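PDB 5WA4: pyridine synthase TbtD from Thermobispora bispora, which catalyses, as a pyridine synthase of thiomuracin biosynthesis, the formal [4+2] aza-cycloaddition that closes the thiopeptide's pyridine ring, and binds an N-terminal leader peptide. Local coordinates for residues S190-A195 with L341-A346; D170-T175 with C320-L325; R86-M91 with S118-I123; R48-G53 with E106-D111. All blocks are in the same frame, centred on the assembly; numbering follows the deposited sequence.

Contact 1: S190-A195 with L341-A346; sequences SLRSHA and LAADAA
D344 OD1 is held by two arginines, one firmly and one weakly. R192 NH2 makes a salt bridge to it at 2.6 Å, while R213 of a second subunit adds only a long, weak ion pair. NH2 to OD1 is the one salt-bridge pair between R192 and D344, and with the guanidinium and carboxylate planes 53° apart it is not a flat, two-pronged pairing. R192 leaves its helix with CG anti to the backbone N (chi1 -177°) and bends at chi2 and chi3, which carries the guanidinium across A343. The methyl of A343 lies over one face, offset toward the rim, with CB 3.4 Å from R192 NH2. The other terminal nitrogen, NH1, has a salt bridge to E210 of the second subunit. Beside this bridge, one residue earlier on helix 184-201, the packing is apolar: L191 CD1 touches A342 CB at 3.5 Å, and L191 rests on V172 and Y322. With A342 and A343 presenting just methyls, the axes of segments 190-195 and 341-346 come within 8.2 Å at 143°, nearer antiparallel than perpendicular. This is close helix packing over alanines in an all-helical region, with a buried Arg-Asp bridge that reaches on into a subunit interface.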
loop_
_atom_site.group_PDB
_atom_site.type_symbol
_atom_site.label_atom_id
_atom_site.label_comp_id
_atom_site.label_asym_id
_atom_site.label_seq_id
_atom_site.Cartn_x
_atom_site.Cartn_y
_atom_site.Cartn_z
ATOM N N SER E 190 -21.791 14.522 -7.177
ATOM C CA SER E 190 -21.694 13.188 -7.772
ATOM C C SER E 190 -21.475 13.286 -9.276
ATOM O O SER E 190 -20.967 12.342 -9.904
ATOM C CB SER E 190 -22.939 12.356 -7.466
ATOM O OG SER E 190 -24.031 12.751 -8.279
ATOM N N LEU E 191 -21.861 14.431 -9.843
ATOM C CA LEU E 191 -21.571 14.745 -11.238
ATOM C C LEU E 191 -20.103 15.093 -11.440
ATOM O O LEU E 191 -19.496 14.658 -12.412
ATOM C CB LEU E 191 -22.449 15.886 -11.715
ATOM C CG LEU E 191 -23.899 15.461 -11.927
ATOM C CD1 LEU E 191 -24.654 16.519 -12.698
ATOM C CD2 LEU E 191 -23.980 14.125 -12.642
ATOM N N ARG E 192 -19.519 15.862 -10.525
ATOM C CA ARG E 192 -18.087 16.154 -10.624
ATOM C C ARG E 192 -17.253 14.898 -10.370
ATOM O O ARG E 192 -16.332 14.568 -11.131
ATOM C CB ARG E 192 -17.656 17.253 -9.652
ATOM C CG ARG E 192 -16.174 17.600 -9.818
ATOM C CD ARG E 192 -15.889 19.100 -9.853
ATOM N NE ARG E 192 -16.311 19.791 -11.067
ATOM C CZ ARG E 192 -16.914 20.981 -11.074
ATOM N NH1 ARG E 192 -17.179 21.616 -9.938
ATOM N NH2 ARG E 192 -17.258 21.545 -12.219
ATOM N N SER E 193 -17.594 14.202 -9.292
ATOM C CA SER E 193 -16.881 13.000 -8.898
ATOM C C SER E 193 -16.686 11.991 -10.050
ATOM O O SER E 193 -15.613 11.394 -10.177
ATOM C CB SER E 193 -17.617 12.348 -7.729
ATOM O OG SER E 193 -17.157 11.029 -7.542
ATOM N N HIS E 194 -17.716 11.826 -10.883
ATOM C CA HIS E 194 -17.699 10.854 -11.975
ATOM C C HIS E 194 -16.630 11.240 -12.968
ATOM O O HIS E 194 -15.786 10.410 -13.328
ATOM C CB HIS E 194 -19.072 10.776 -12.656
ATOM C CG HIS E 194 -19.254 9.612 -13.588
ATOM N ND1 HIS E 194 -19.022 8.301 -13.213
ATOM C CD2 HIS E 194 -19.738 9.552 -14.853
ATOM C CE1 HIS E 194 -19.309 7.496 -14.223
ATOM N NE2 HIS E 194 -19.748 8.228 -15.230
ATOM N N ALA E 195 -16.647 12.509 -13.387
ATOM C CA ALA E 195 -15.709 13.004 -14.395
ATOM C C ALA E 195 -14.279 12.976 -13.865
ATOM O O ALA E 195 -13.359 12.543 -14.560
ATOM C CB ALA E 195 -16.092 14.419 -14.849
ATOM N N LEU E 341 -19.209 19.203 -17.546
ATOM C CA LEU E 341 -19.886 20.457 -17.868
ATOM C C LEU E 341 -21.115 20.689 -16.976
ATOM O O LEU E 341 -21.432 21.830 -16.634
ATOM C CB LEU E 341 -20.286 20.483 -19.349
ATOM C CG LEU E 341 -19.101 20.585 -20.322
ATOM C CD1 LEU E 341 -19.506 20.340 -21.772
ATOM C CD2 LEU E 341 -18.431 21.941 -20.151
ATOM N N ALA E 342 -21.814 19.624 -16.588
ATOM C CA ALA E 342 -22.943 19.811 -15.680
ATOM C C ALA E 342 -22.431 20.378 -14.384
ATOM O O ALA E 342 -22.983 21.356 -13.883
ATOM C CB ALA E 342 -23.682 18.539 -15.438
ATOM N N ALA E 343 -21.351 19.810 -13.865
ATOM C CA ALA E 343 -20.870 20.236 -12.551
ATOM C C ALA E 343 -20.328 21.677 -12.567
ATOM O O ALA E 343 -20.509 22.424 -11.603
ATOM C CB ALA E 343 -19.811 19.259 -12.017
ATOM N N ASP E 344 -19.671 22.071 -13.648
ATOM C CA ASP E 344 -19.280 23.481 -13.813
ATOM C C ASP E 344 -20.521 24.392 -13.792
ATOM O O ASP E 344 -20.546 25.380 -13.076
ATOM C CB ASP E 344 -18.479 23.709 -15.122
ATOM C CG ASP E 344 -16.977 23.447 -14.967
ATOM O OD1 ASP E 344 -16.477 23.369 -13.821
ATOM O OD2 ASP E 344 -16.287 23.329 -16.006
ATOM N N ALA E 345 -21.537 24.048 -14.581
ATOM C CA ALA E 345 -22.778 24.811 -14.637
ATOM C C ALA E 345 -23.464 24.902 -13.267
ATOM O O ALA E 345 -23.836 25.992 -12.822
ATOM C CB ALA E 345 -23.709 24.203 -15.641
ATOM N N ALA E 346 -23.624 23.755 -12.602
ATOM C CA ALA E 346 -24.220 23.722 -11.271
ATOM C C ALA E 346 -23.453 24.596 -10.302
ATOM O O ALA E 346 -24.046 25.337 -9.544
ATOM C CB ALA E 346 -24.284 22.308 -10.751
#

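Contact 2: D170-T175 with C320-L325; sequences DLVVAT and CTYLHL
L171 leaves its helix toward 320-325, with CB 4.3 Å from T321 CG2. Its CG is anti to the carbonyl carbon (chi1 -64°), and the chain then carries CD1 to the edge of the H324 ring, 3.6 Å from H324 CD2 and in the ring plane. The L171 and L325 side chains slide past each other in opposite directions, L171 CD1 being 3.9 Å from L325 CD2. Next along the helix, V172 CG2 fits between two partners: it meets the edge of the Y322 ring in its plane, 3.7 Å from CE1, and touches L325 CD1, the two side chains crossing at about a right angle. Y322 starts off pointing away from helix 164-178, and the CE1 edge of its ring comes back to touch it; that ring also stacks on H194. One turn further, T175 and T321 reach tip to tip, with T175 OG1 3.2 Å from T321 OG1. T175 OG1 donates to L171 O, from 38° above the carbonyl plane, so this carbonyl serves the hydroxyl and amide of T175. W249 NE1 is hydrogen-bonded to both hydroxyls, and its ring stacks on H324. Segments 170-175 and 320-325 run antiparallel at 172°, their axes 10.0 Å apart. Chemically, this is a buried, largely apolar seam without a salt bridge, its threonine pair served by W249 of helix 244-265 and L171 O.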
loop_
_atom_site.group_PDB
_atom_site.type_symbol
_atom_site.label_atom_id
_atom_site.label_comp_id
_atom_site.label_asym_id
_atom_site.label_seq_id
_atom_site.Cartn_x
_atom_site.Cartn_y
_atom_site.Cartn_z
ATOM N N ASP E 170 -29.100 16.983 -20.532
ATOM C CA ASP E 170 -30.424 17.114 -19.927
ATOM C C ASP E 170 -30.717 15.941 -18.959
ATOM O O ASP E 170 -31.010 16.167 -17.782
ATOM C CB ASP E 170 -31.527 17.195 -21.000
ATOM C CG ASP E 170 -31.460 18.469 -21.873
ATOM O OD1 ASP E 170 -30.870 19.485 -21.458
ATOM O OD2 ASP E 170 -32.045 18.454 -22.984
ATOM N N LEU E 171 -30.618 14.702 -19.448
ATOM C CA LEU E 171 -30.914 13.528 -18.626
ATOM C C LEU E 171 -30.064 13.476 -17.368
ATOM O O LEU E 171 -30.585 13.337 -16.259
ATOM C CB LEU E 171 -30.721 12.242 -19.423
ATOM C CG LEU E 171 -31.698 12.121 -20.587
ATOM C CD1 LEU E 171 -31.576 10.770 -21.301
ATOM C CD2 LEU E 171 -33.119 12.403 -20.114
ATOM N N VAL E 172 -28.755 13.592 -17.536
ATOM C CA VAL E 172 -27.837 13.548 -16.400
ATOM C C VAL E 172 -28.183 14.603 -15.345
ATOM O O VAL E 172 -28.287 14.293 -14.173
ATOM C CB VAL E 172 -26.374 13.715 -16.884
ATOM C CG1 VAL E 172 -25.521 14.435 -15.870
ATOM C CG2 VAL E 172 -25.788 12.367 -17.243
ATOM N N VAL E 173 -28.375 15.844 -15.766
ATOM C CA VAL E 173 -28.738 16.919 -14.843
ATOM C C VAL E 173 -30.083 16.652 -14.145
ATOM O O VAL E 173 -30.228 16.914 -12.955
ATOM C CB VAL E 173 -28.820 18.289 -15.580
ATOM C CG1 VAL E 173 -29.293 19.392 -14.641
ATOM C CG2 VAL E 173 -27.484 18.665 -16.178
ATOM N N ALA E 174 -31.056 16.136 -14.895
ATOM C CA ALA E 174 -32.422 15.991 -14.398
ATOM C C ALA E 174 -32.504 14.940 -13.290
ATOM O O ALA E 174 -33.155 15.153 -12.253
ATOM C CB ALA E 174 -33.368 15.640 -15.527
ATOM N N THR E 175 -31.835 13.812 -13.521
ATOM C CA THR E 175 -31.726 12.758 -12.531
ATOM C C THR E 175 -31.077 13.248 -11.223
ATOM O O THR E 175 -31.569 12.929 -10.118
ATOM C CB THR E 175 -30.951 11.572 -13.102
ATOM O OG1 THR E 175 -31.631 11.105 -14.273
ATOM C CG2 THR E 175 -30.874 10.434 -12.101
ATOM N N CYS E 320 -28.051 3.946 -13.795
ATOM C CA CYS E 320 -28.939 3.479 -14.835
ATOM C C CYS E 320 -29.012 4.546 -15.957
ATOM O O CYS E 320 -29.083 4.221 -17.141
ATOM C CB CYS E 320 -30.324 3.162 -14.237
ATOM S SG CYS E 320 -30.437 1.490 -13.445
ATOM N N THR E 321 -28.977 5.822 -15.584
ATOM C CA THR E 321 -28.963 6.873 -16.579
ATOM C C THR E 321 -27.732 6.744 -17.480
ATOM O O THR E 321 -27.853 6.740 -18.722
ATOM C CB THR E 321 -28.975 8.257 -15.945
ATOM O OG1 THR E 321 -30.229 8.466 -15.295
ATOM C CG2 THR E 321 -28.781 9.324 -17.007
ATOM N N TYR E 322 -26.558 6.632 -16.858
ATOM C CA TYR E 322 -25.332 6.477 -17.623
ATOM C C TYR E 322 -25.483 5.278 -18.544
ATOM O O TYR E 322 -25.074 5.345 -19.686
ATOM C CB TYR E 322 -24.113 6.305 -16.717
ATOM C CG TYR E 322 -23.793 7.496 -15.828
ATOM C CD1 TYR E 322 -24.235 8.780 -16.151
ATOM C CD2 TYR E 322 -23.042 7.333 -14.668
ATOM C CE1 TYR E 322 -23.939 9.862 -15.336
ATOM C CE2 TYR E 322 -22.728 8.399 -13.855
ATOM C CZ TYR E 322 -23.178 9.665 -14.181
ATOM O OH TYR E 322 -22.883 10.730 -13.339
ATOM N N LEU E 323 -26.105 4.200 -18.068
ATOM C CA LEU E 323 -26.230 2.984 -18.871
ATOM C C LEU E 323 -27.165 3.197 -20.080
ATOM O O LEU E 323 -27.000 2.550 -21.138
ATOM C CB LEU E 323 -26.718 1.810 -18.011
ATOM C CG LEU E 323 -25.775 1.026 -17.078
ATOM C CD1 LEU E 323 -26.565 -0.004 -16.324
ATOM C CD2 LEU E 323 -24.668 0.314 -17.835
ATOM N N HIS E 324 -28.122 4.115 -19.918
ATOM C CA HIS E 324 -29.032 4.535 -20.981
ATOM C C HIS E 324 -28.241 5.276 -22.059
ATOM O O HIS E 324 -28.298 4.925 -23.227
ATOM C CB HIS E 324 -30.122 5.432 -20.395
ATOM C CG HIS E 324 -31.159 5.913 -21.376
ATOM N ND1 HIS E 324 -31.902 5.057 -22.169
ATOM C CD2 HIS E 324 -31.612 7.165 -21.651
ATOM C CE1 HIS E 324 -32.759 5.762 -22.888
ATOM N NE2 HIS E 324 -32.610 7.042 -22.587
ATOM N N LEU E 325 -27.497 6.304 -21.649
ATOM C CA LEU E 325 -26.698 7.106 -22.564
ATOM C C LEU E 325 -25.752 6.215 -23.389
ATOM O O LEU E 325 -25.600 6.430 -24.584
ATOM C CB LEU E 325 -25.898 8.174 -21.808
ATOM C CG LEU E 325 -26.695 9.065 -20.861
ATOM C CD1 LEU E 325 -25.813 10.040 -20.102
ATOM C CD2 LEU E 325 -27.815 9.797 -21.574
#

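Contact 3: R86-M91 with S118-I123; sequences RPSPGM and SPDNTI
The amide of N121 works through its edge, with both polar atoms turned to the backbone of S88. N121 OD1 takes the N-H of S88 at 2.6 Å, in the carbonyl plane and on a lone pair. N121 ND2 gives back a nearly straight bond (166°) to S88 O at 3.0 Å, again on a lone pair. Gripped at both ends by one residue's backbone, the side chain is held flat and its flip is fixed. The second flat group, the D120 carboxylate, receives S88 OG on the syn lone pair of OD2 at 2.6 Å. S88 OG in turn accepts from A19 N, and D120 OD1 from H18 N, so the loop after strand 9-16 is tied in as well. D120 and N121 are the two central residues of a type II turn from P119 to T122; N121, with phi 61°, takes the place where asparagine is at home. P87 CB lies 3.7 Å from N121 OD1. At the surface, this ties the loop leaving helix 64-85 to the turn that leads into strand 123-128, outermost in the sheet of this chain, whose first residue, I123, packs on V79 and L83 of that helix.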
loop_
_atom_site.group_PDB
_atom_site.type_symbol
_atom_site.label_atom_id
_atom_site.label_comp_id
_atom_site.label_asym_id
_atom_site.label_seq_id
_atom_site.Cartn_x
_atom_site.Cartn_y
_atom_site.Cartn_z
ATOM N N ARG E 86 -30.228 -2.310 -46.129
ATOM C CA ARG E 86 -29.127 -1.393 -45.824
ATOM C C ARG E 86 -27.929 -2.108 -45.184
ATOM O O ARG E 86 -27.482 -1.720 -44.105
ATOM C CB ARG E 86 -29.602 -0.266 -44.894
ATOM C CG ARG E 86 -30.778 0.564 -45.428
ATOM C CD ARG E 86 -30.391 2.018 -45.741
ATOM N NE ARG E 86 -30.576 2.946 -44.624
ATOM C CZ ARG E 86 -29.641 3.790 -44.189
ATOM N NH1 ARG E 86 -28.447 3.805 -44.761
ATOM N NH2 ARG E 86 -29.890 4.609 -43.174
ATOM N N PRO E 87 -27.378 -3.133 -45.855
ATOM C CA PRO E 87 -26.374 -3.975 -45.190
ATOM C C PRO E 87 -25.062 -3.271 -44.869
ATOM O O PRO E 87 -24.575 -2.439 -45.635
ATOM C CB PRO E 87 -26.138 -5.104 -46.198
ATOM C CG PRO E 87 -26.450 -4.506 -47.491
ATOM C CD PRO E 87 -27.561 -3.513 -47.263
ATOM N N SER E 88 -24.503 -3.639 -43.722
ATOM C CA SER E 88 -23.246 -3.102 -43.239
ATOM C C SER E 88 -22.122 -3.493 -44.171
ATOM O O SER E 88 -22.064 -4.644 -44.599
ATOM C CB SER E 88 -22.968 -3.614 -41.825
ATOM O OG SER E 88 -21.581 -3.602 -41.522
ATOM N N PRO E 89 -21.219 -2.540 -44.474
ATOM C CA PRO E 89 -20.050 -2.732 -45.342
ATOM C C PRO E 89 -19.169 -3.856 -44.853
ATOM O O PRO E 89 -18.883 -4.816 -45.569
ATOM C CB PRO E 89 -19.282 -1.415 -45.222
ATOM C CG PRO E 89 -20.230 -0.460 -44.612
ATOM C CD PRO E 89 -21.175 -1.247 -43.777
ATOM N N GLY E 90 -18.746 -3.705 -43.602
ATOM C CA GLY E 90 -17.766 -4.576 -43.000
ATOM C C GLY E 90 -16.693 -3.728 -42.336
ATOM O O GLY E 90 -16.494 -2.554 -42.674
ATOM N N MET E 91 -16.025 -4.314 -41.354
ATOM C CA MET E 91 -14.868 -3.674 -40.752
ATOM C C MET E 91 -13.670 -4.040 -41.627
ATOM O O MET E 91 -13.725 -5.031 -42.356
ATOM C CB MET E 91 -14.676 -4.145 -39.311
ATOM C CG MET E 91 -14.392 -3.035 -38.321
ATOM S SD MET E 91 -15.878 -2.131 -37.870
ATOM C CE MET E 91 -15.169 -0.693 -37.057
ATOM N N SER E 118 -18.254 -12.953 -35.434
ATOM C CA SER E 118 -19.486 -13.436 -36.036
ATOM C C SER E 118 -19.625 -12.785 -37.412
ATOM O O SER E 118 -19.155 -11.658 -37.615
ATOM C CB SER E 118 -20.676 -13.098 -35.132
ATOM O OG SER E 118 -21.902 -13.073 -35.831
ATOM N N PRO E 119 -20.250 -13.493 -38.367
ATOM C CA PRO E 119 -20.515 -12.982 -39.716
ATOM C C PRO E 119 -21.317 -11.695 -39.702
ATOM O O PRO E 119 -22.279 -11.602 -38.942
ATOM C CB PRO E 119 -21.313 -14.108 -40.356
ATOM C CG PRO E 119 -20.835 -15.335 -39.648
ATOM C CD PRO E 119 -20.639 -14.905 -38.233
ATOM N N ASP E 120 -20.934 -10.719 -40.526
ATOM C CA ASP E 120 -21.595 -9.418 -40.504
ATOM C C ASP E 120 -22.981 -9.568 -41.114
ATOM O O ASP E 120 -23.226 -10.475 -41.908
ATOM C CB ASP E 120 -20.755 -8.374 -41.245
ATOM C CG ASP E 120 -21.208 -6.938 -40.979
ATOM O OD1 ASP E 120 -21.979 -6.689 -40.023
ATOM O OD2 ASP E 120 -20.757 -6.037 -41.722
ATOM N N ASN E 121 -23.901 -8.710 -40.688
ATOM C CA ASN E 121 -25.265 -8.687 -41.210
ATOM C C ASN E 121 -26.085 -9.964 -41.019
ATOM O O ASN E 121 -27.151 -10.089 -41.624
ATOM C CB ASN E 121 -25.242 -8.344 -42.706
ATOM C CG ASN E 121 -24.551 -7.040 -42.990
ATOM O OD1 ASN E 121 -25.094 -5.968 -42.721
ATOM N ND2 ASN E 121 -23.341 -7.118 -43.540
ATOM N N THR E 122 -25.606 -10.903 -40.200
ATOM C CA THR E 122 -26.395 -12.099 -39.867
ATOM C C THR E 122 -27.202 -11.957 -38.570
ATOM O O THR E 122 -26.930 -11.085 -37.749
ATOM C CB THR E 122 -25.511 -13.351 -39.727
ATOM O OG1 THR E 122 -24.490 -13.111 -38.753
ATOM C CG2 THR E 122 -24.872 -13.699 -41.043
ATOM N N ILE E 123 -28.189 -12.837 -38.401
ATOM C CA ILE E 123 -29.013 -12.916 -37.196
ATOM C C ILE E 123 -28.892 -14.289 -36.575
ATOM O O ILE E 123 -29.186 -15.290 -37.220
ATOM C CB ILE E 123 -30.505 -12.641 -37.486
ATOM C CG1 ILE E 123 -30.737 -11.150 -37.717
ATOM C CG2 ILE E 123 -31.369 -13.142 -36.343
ATOM C CD1 ILE E 123 -32.167 -10.795 -38.075
#

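Contact 4: R48-G53 with E106-D111; sequences RHWRRG and ELEGED
Strand 44-49 ends at H49 and goes straight into a type II turn from W50 to G53, closed by G53 N to W50 O at 3.1 Å. R52 has positive phi, and at the backbone angles of G53 a side chain would collide with the carbonyl of R52. Opposite, helix 98-107 runs out into a loop in which G109, again with positive phi, brings E110 round to face the turn, R51 and E110 being nearest with CA atoms 8.5 Å apart. The side chains meet mainly tip to tip. E108 stretches out so that OE1 takes W50 NE1 at 3.2 Å; the donor lies above the carboxylate plane (57°) yet almost in the plane of the indole. H49 NE2 offers the same oxygen a weak bond at 3.4 Å. W50 sits in the crowded chi1 position (53°), with the CE1 of H49 over one face of its ring. R51 CG is anti to the backbone N, and the chain bends at chi3; NH1 then makes a salt bridge to E110 OE2 at 2.6 Å, exactly in the guanidinium plane and on the anti lone pair. D111 O lies over the face of that guanidinium, while R51 NE bonds to P113 O. D111 packs on an aromatic side chain of the bound peptide. Since H49 ND1 accepts from R51 N at 3.1 Å, the imidazole probably carries its proton on NE2, consistent with the neutral form, although the nearby carboxylates of E108 and E110 would tend to favour protonation.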
loop_
_atom_site.group_PDB
_atom_site.type_symbol
_atom_site.label_atom_id
_atom_site.label_comp_id
_atom_site.label_asym_id
_atom_site.label_seq_id
_atom_site.Cartn_x
_atom_site.Cartn_y
_atom_site.Cartn_z
ATOM N N ARG E 48 -26.337 -2.617 -27.019
ATOM C CA ARG E 48 -25.139 -2.685 -27.856
ATOM C C ARG E 48 -24.005 -3.370 -27.122
ATOM O O ARG E 48 -23.877 -3.227 -25.908
ATOM C CB ARG E 48 -24.674 -1.298 -28.276
ATOM C CG ARG E 48 -25.773 -0.403 -28.709
ATOM C CD ARG E 48 -25.276 0.985 -28.845
ATOM N NE ARG E 48 -26.354 1.888 -29.231
ATOM C CZ ARG E 48 -26.225 2.867 -30.122
ATOM N NH1 ARG E 48 -25.078 3.024 -30.752
ATOM N NH2 ARG E 48 -27.246 3.677 -30.401
ATOM N N HIS E 49 -23.177 -4.090 -27.864
ATOM C CA HIS E 49 -21.949 -4.667 -27.336
ATOM C C HIS E 49 -20.883 -4.867 -28.447
ATOM O O HIS E 49 -21.216 -4.960 -29.634
ATOM C CB HIS E 49 -22.227 -6.007 -26.649
ATOM C CG HIS E 49 -21.160 -6.413 -25.683
ATOM N ND1 HIS E 49 -20.096 -7.212 -26.042
ATOM C CD2 HIS E 49 -20.979 -6.109 -24.374
ATOM C CE1 HIS E 49 -19.309 -7.390 -24.992
ATOM N NE2 HIS E 49 -19.825 -6.734 -23.967
ATOM N N TRP E 50 -19.621 -4.987 -28.015
ATOM C CA TRP E 50 -18.434 -5.029 -28.856
ATOM C C TRP E 50 -17.932 -6.405 -29.264
ATOM O O TRP E 50 -17.193 -6.531 -30.239
ATOM C CB TRP E 50 -17.279 -4.316 -28.148
ATOM C CG TRP E 50 -16.997 -4.802 -26.746
ATOM C CD1 TRP E 50 -17.507 -4.292 -25.593
ATOM C CD2 TRP E 50 -16.133 -5.895 -26.350
ATOM N NE1 TRP E 50 -17.031 -4.983 -24.510
ATOM C CE2 TRP E 50 -16.193 -5.967 -24.936
ATOM C CE3 TRP E 50 -15.332 -6.806 -27.047
ATOM C CZ2 TRP E 50 -15.472 -6.926 -24.209
ATOM C CZ3 TRP E 50 -14.615 -7.753 -26.318
ATOM C CH2 TRP E 50 -14.692 -7.803 -24.911
ATOM N N ARG E 51 -18.301 -7.433 -28.517
ATOM C CA ARG E 51 -17.592 -8.693 -28.630
ATOM C C ARG E 51 -17.907 -9.424 -29.919
ATOM O O ARG E 51 -19.074 -9.612 -30.270
ATOM C CB ARG E 51 -17.908 -9.576 -27.430
ATOM C CG ARG E 51 -16.817 -10.558 -27.102
ATOM C CD ARG E 51 -17.304 -11.546 -26.083
ATOM N NE ARG E 51 -17.708 -12.831 -26.638
ATOM C CZ ARG E 51 -18.727 -13.531 -26.166
ATOM N NH1 ARG E 51 -19.431 -13.031 -25.162
ATOM N NH2 ARG E 51 -19.052 -14.709 -26.700
ATOM N N ARG E 52 -16.851 -9.832 -30.612
ATOM C CA ARG E 52 -16.956 -10.487 -31.913
ATOM C C ARG E 52 -17.576 -9.567 -32.960
ATOM O O ARG E 52 -18.183 -10.038 -33.922
ATOM C CB ARG E 52 -17.772 -11.773 -31.797
ATOM C CG ARG E 52 -17.247 -12.718 -30.751
ATOM C CD ARG E 52 -17.317 -14.136 -31.262
ATOM N NE ARG E 52 -18.690 -14.503 -31.595
ATOM C CZ ARG E 52 -19.006 -15.496 -32.417
ATOM N NH1 ARG E 52 -18.026 -16.201 -33.000
ATOM N NH2 ARG E 52 -20.290 -15.767 -32.670
ATOM N N GLY E 53 -17.433 -8.258 -32.758
ATOM C CA GLY E 53 -17.890 -7.276 -33.720
ATOM C C GLY E 53 -19.116 -6.524 -33.254
ATOM O O GLY E 53 -20.050 -7.144 -32.735
ATOM N N GLU E 106 -10.967 -8.296 -19.857
ATOM C CA GLU E 106 -10.430 -8.302 -18.503
ATOM C C GLU E 106 -11.209 -7.334 -17.622
ATOM O O GLU E 106 -11.570 -7.652 -16.488
ATOM C CB GLU E 106 -8.962 -7.925 -18.532
ATOM C CG GLU E 106 -8.261 -7.891 -17.204
ATOM C CD GLU E 106 -6.808 -7.436 -17.326
ATOM O OE1 GLU E 106 -6.370 -7.094 -18.459
ATOM O OE2 GLU E 106 -6.108 -7.416 -16.284
ATOM N N LEU E 107 -11.498 -6.162 -18.164
ATOM C CA LEU E 107 -12.176 -5.100 -17.435
ATOM C C LEU E 107 -13.653 -5.396 -17.120
ATOM O O LEU E 107 -14.107 -5.149 -16.009
ATOM C CB LEU E 107 -12.079 -3.804 -18.224
ATOM C CG LEU E 107 -11.411 -2.614 -17.552
ATOM C CD1 LEU E 107 -10.059 -3.040 -17.007
ATOM C CD2 LEU E 107 -11.316 -1.404 -18.530
ATOM N N GLU E 108 -14.401 -5.900 -18.097
ATOM C CA GLU E 108 -15.833 -6.163 -17.919
ATOM C C GLU E 108 -16.077 -7.615 -17.541
ATOM O O GLU E 108 -17.216 -8.044 -17.451
ATOM C CB GLU E 108 -16.645 -5.837 -19.206
ATOM C CG GLU E 108 -16.280 -4.566 -19.966
ATOM C CD GLU E 108 -17.274 -4.238 -21.118
ATOM O OE1 GLU E 108 -18.050 -5.146 -21.527
ATOM O OE2 GLU E 108 -17.268 -3.074 -21.621
ATOM N N GLY E 109 -15.001 -8.373 -17.370
ATOM C CA GLY E 109 -15.075 -9.819 -17.212
ATOM C C GLY E 109 -16.050 -10.434 -18.190
ATOM O O GLY E 109 -17.187 -10.692 -17.819
ATOM N N GLU E 110 -15.639 -10.669 -19.438
ATOM C CA GLU E 110 -16.649 -10.977 -20.447
ATOM C C GLU E 110 -16.864 -12.454 -20.734
ATOM O O GLU E 110 -18.005 -12.922 -20.688
ATOM C CB GLU E 110 -16.340 -10.253 -21.755
ATOM C CG GLU E 110 -17.206 -10.705 -22.938
ATOM C CD GLU E 110 -18.712 -10.452 -22.782
ATOM O OE1 GLU E 110 -19.124 -9.751 -21.833
ATOM O OE2 GLU E 110 -19.490 -10.964 -23.623
ATOM N N ASP E 111 -15.797 -13.171 -21.052
ATOM C CA ASP E 111 -15.881 -14.617 -21.348
ATOM C C ASP E 111 -16.549 -14.918 -22.683
ATOM O O ASP E 111 -17.692 -14.533 -22.938
ATOM C CB ASP E 111 -16.633 -15.389 -20.253
ATOM C CG ASP E 111 -15.771 -15.707 -19.067
ATOM O OD1 ASP E 111 -14.533 -15.755 -19.219
ATOM O OD2 ASP E 111 -16.340 -15.887 -17.969
#

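Overall arrangement
Contacts 4 and 3 come first along the chain, with alternating segments, in the N-terminal part built on the four-stranded antiparallel sheet; their centres are 18 Å apart, joined by a probable hydrogen bond from S118 N to R52 O (3.3 Å). Contacts 1 and 2 follow, also interleaved, in the helical remainder; their centres are 13 Å apart and L191 CD2 reaches V172 CG1 at 3.6 Å, so helices 164-178, 184-201, 307-328 and 332-352 form one packed bundle. Contacts 1 and 3 are farthest apart, about 38 Å between centres. Contact 4 comes within about 7 Å of contact 2 at nearest atoms. Bound peptide packs on L341 of contact 1 and D111 of contact 4, thus against both parts.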